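Local structure of alpha-L-rhamnosidase (Klebsiella oxytoca, 4XHC) at residues Y142-S147 with P517-I523. The protein hydrolyses terminal alpha-L-rhamnose residues from rhamnosides as a two-domain enzyme of glycoside hydrolase family 78. Residues are numbered along the deposited sequence; the frame is centred on the assembly and turned at random.
Sequences YQGWLS and PYGSKLI. With RAM (alpha-L-rhamnopyranose), chain C.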
loop_
_atom_site.group_PDB
_atom_site.type_symbol
_atom_site.label_atom_id
_atom_site.label_comp_id
_atom_site.label_asym_id
_atom_site.label_seq_id
_atom_site.Cartn_x
_atom_site.Cartn_y
_atom_site.Cartn_z
ATOM N N TYR A 142 0.823 -4.953 18.588
ATOM C CA TYR A 142 2.053 -4.290 19.028
ATOM C C TYR A 142 1.752 -3.113 19.965
ATOM O O TYR A 142 0.966 -2.253 19.611
ATOM C CB TYR A 142 2.851 -3.797 17.819
ATOM C CG TYR A 142 3.973 -2.877 18.225
ATOM C CD1 TYR A 142 5.113 -3.389 18.817
ATOM C CD2 TYR A 142 3.885 -1.502 18.043
ATOM C CE1 TYR A 142 6.148 -2.564 19.199
ATOM C CE2 TYR A 142 4.918 -0.664 18.419
ATOM C CZ TYR A 142 6.048 -1.205 19.000
ATOM O OH TYR A 142 7.080 -0.406 19.390
ATOM N N GLN A 143 2.349 -3.101 21.157
ATOM C CA GLN A 143 2.070 -2.063 22.167
ATOM C C GLN A 143 3.344 -1.433 22.746
ATOM O O GLN A 143 3.499 -1.311 23.968
ATOM C CB GLN A 143 1.267 -2.670 23.334
ATOM C CG GLN A 143 0.035 -3.505 22.976
ATOM C CD GLN A 143 -1.220 -2.669 22.753
ATOM O OE1 GLN A 143 -1.682 -1.947 23.658
ATOM N NE2 GLN A 143 -1.804 -2.789 21.561
ATOM N N GLY A 144 4.238 -1.010 21.872
ATOM C CA GLY A 144 5.560 -0.539 22.266
ATOM C C GLY A 144 5.800 0.946 22.098
ATOM O O GLY A 144 4.988 1.638 21.504
ATOM N N TRP A 145 6.944 1.428 22.593
ATOM C CA TRP A 145 7.295 2.848 22.507
ATOM C C TRP A 145 8.128 3.238 21.263
ATOM O O TRP A 145 8.321 4.417 21.016
ATOM C CB TRP A 145 7.965 3.333 23.799
ATOM C CG TRP A 145 9.324 2.733 24.150
ATOM C CD1 TRP A 145 9.585 1.664 24.968
ATOM C CD2 TRP A 145 10.599 3.228 23.726
ATOM N NE1 TRP A 145 10.946 1.462 25.057
ATOM C CE2 TRP A 145 11.589 2.405 24.304
ATOM C CE3 TRP A 145 10.997 4.282 22.904
ATOM C CZ2 TRP A 145 12.949 2.604 24.077
ATOM C CZ3 TRP A 145 12.349 4.486 22.686
ATOM C CH2 TRP A 145 13.307 3.652 23.270
ATOM N N LEU A 146 8.610 2.272 20.481
ATOM C CA LEU A 146 9.086 2.572 19.130
ATOM C C LEU A 146 7.885 2.648 18.188
ATOM O O LEU A 146 6.825 2.068 18.466
ATOM C CB LEU A 146 10.055 1.506 18.619
ATOM C CG LEU A 146 11.438 1.482 19.250
ATOM C CD1 LEU A 146 12.270 0.395 18.595
ATOM C CD2 LEU A 146 12.134 2.827 19.112
ATOM N N SER A 147 8.060 3.345 17.069
ATOM C CA SER A 147 7.002 3.474 16.080
ATOM C C SER A 147 6.657 2.138 15.458
ATOM O O SER A 147 7.549 1.398 15.048
ATOM C CB SER A 147 7.418 4.436 14.973
ATOM O OG SER A 147 6.411 4.526 13.973
ATOM N N PRO A 517 13.301 -4.412 25.341
ATOM C CA PRO A 517 13.235 -3.092 25.955
ATOM C C PRO A 517 12.210 -2.190 25.287
ATOM O O PRO A 517 11.855 -1.172 25.853
ATOM C CB PRO A 517 14.638 -2.529 25.721
ATOM C CG PRO A 517 15.089 -3.161 24.443
ATOM C CD PRO A 517 14.485 -4.546 24.463
ATOM N N TYR A 518 11.768 -2.548 24.081
ATOM C CA TYR A 518 10.837 -1.733 23.299
ATOM C C TYR A 518 9.379 -2.105 23.559
ATOM O O TYR A 518 8.485 -1.344 23.207
ATOM C CB TYR A 518 11.179 -1.837 21.808
ATOM C CG TYR A 518 12.652 -1.648 21.523
ATOM C CD1 TYR A 518 13.309 -0.497 21.910
ATOM C CD2 TYR A 518 13.394 -2.638 20.881
ATOM C CE1 TYR A 518 14.661 -0.328 21.659
ATOM C CE2 TYR A 518 14.750 -2.483 20.624
ATOM C CZ TYR A 518 15.386 -1.324 21.009
ATOM O OH TYR A 518 16.734 -1.148 20.722
ATOM N N GLY A 519 9.144 -3.270 24.170
ATOM C CA GLY A 519 7.798 -3.715 24.532
ATOM C C GLY A 519 7.154 -4.705 23.571
ATOM O O GLY A 519 5.972 -4.982 23.697
ATOM N N SER A 520 7.927 -5.251 22.629
ATOM C CA SER A 520 7.493 -6.380 21.812
ATOM C C SER A 520 8.667 -6.998 21.100
ATOM O O SER A 520 9.478 -6.300 20.519
ATOM C CB SER A 520 6.487 -5.922 20.768
ATOM O OG SER A 520 6.129 -6.971 19.887
ATOM N N LYS A 521 8.757 -8.318 21.133
ATOM C CA LYS A 521 9.883 -9.010 20.510
ATOM C C LYS A 521 9.790 -8.884 18.987
ATOM O O LYS A 521 10.770 -9.118 18.296
ATOM C CB LYS A 521 9.933 -10.479 20.967
ATOM C CG LYS A 521 9.028 -11.393 20.160
ATOM C CD LYS A 521 8.391 -12.543 20.931
ATOM C CE LYS A 521 7.154 -12.992 20.152
ATOM N NZ LYS A 521 6.512 -14.217 20.683
ATOM N N LEU A 522 8.610 -8.507 18.477
ATOM C CA LEU A 522 8.398 -8.267 17.043
ATOM C C LEU A 522 9.235 -7.133 16.486
ATOM O O LEU A 522 9.584 -7.144 15.316
ATOM C CB LEU A 522 6.952 -7.887 16.748
ATOM C CG LEU A 522 5.829 -8.878 17.018
ATOM C CD1 LEU A 522 4.504 -8.237 16.620
ATOM C CD2 LEU A 522 6.072 -10.180 16.285
ATOM N N ILE A 523 9.515 -6.131 17.306
ATOM C CA ILE A 523 10.213 -4.951 16.836
ATOM C C ILE A 523 11.685 -4.948 17.238
ATOM O O ILE A 523 12.418 -4.039 16.887
ATOM C CB ILE A 523 9.479 -3.672 17.292
ATOM C CG1 ILE A 523 9.695 -2.552 16.282
ATOM C CG2 ILE A 523 9.902 -3.242 18.682
ATOM C CD1 ILE A 523 8.630 -1.485 16.342
HETATM C C1 RAM C . 19.033 1.292 19.972
HETATM C C2 RAM C . 19.754 0.283 19.100
HETATM C C3 RAM C . 21.155 0.764 18.770
HETATM C C4 RAM C . 21.782 1.371 20.013
HETATM C C5 RAM C . 21.031 2.645 20.364
HETATM C C6 RAM C . 20.999 2.931 21.845
HETATM O O1 RAM C . 17.738 1.393 19.527
HETATM O O2 RAM C . 19.844 -0.912 19.859
HETATM O O3 RAM C . 21.964 -0.316 18.299
HETATM O O4 RAM C . 23.141 1.690 19.777
HETATM O O5 RAM C . 19.666 2.565 19.901
#
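Tyr-142 lays its ring edge against CB of Ser-520, where a loop of the N-terminal beta domain, between strands 122-129 and 153-158, meets a loop of the six-hairpin glycosidase domain. With chi1 at 169°, the Tyr-142 ring swings away from its own backbone N and reaches the other loop: CZ lies 3.7 Å from CD1 of Ile-523, and OH donates to O of Leu-146 at 2.7 Å, bridging residues 142 and 146 within the same loop. Gly-144 passes over the other backbone, its CA 4.5 Å from CA of Gly-519. Trp-145 supplies both hydrogen bonds between the two segments. Its backbone N reaches O of Tyr-518 in the carbonyl plane (3.2 Å), while NE1 donates to O of Pro-517 (2.9 Å), the acceptor 19° out of the indole plane. The Tyr-518 ring turns an edge toward the indole face, offset edge-to-face, with planes at 63°. CD1 of Leu-146 stands over one face of that phenol, 3.7 Å from its centroid, a CH-pi contact, and CG of Pro-517 covers the opposite one, so the ring is clasped between them. Tyr-518 belongs to the rhamnose pocket, so Trp-145 and Leu-146 probably act as second-shell residues; Glu-506 also hydrogen-bonds the phenol OH, which accepts from O1 of the bound alpha-L-rhamnopyranose at 3.0 Å.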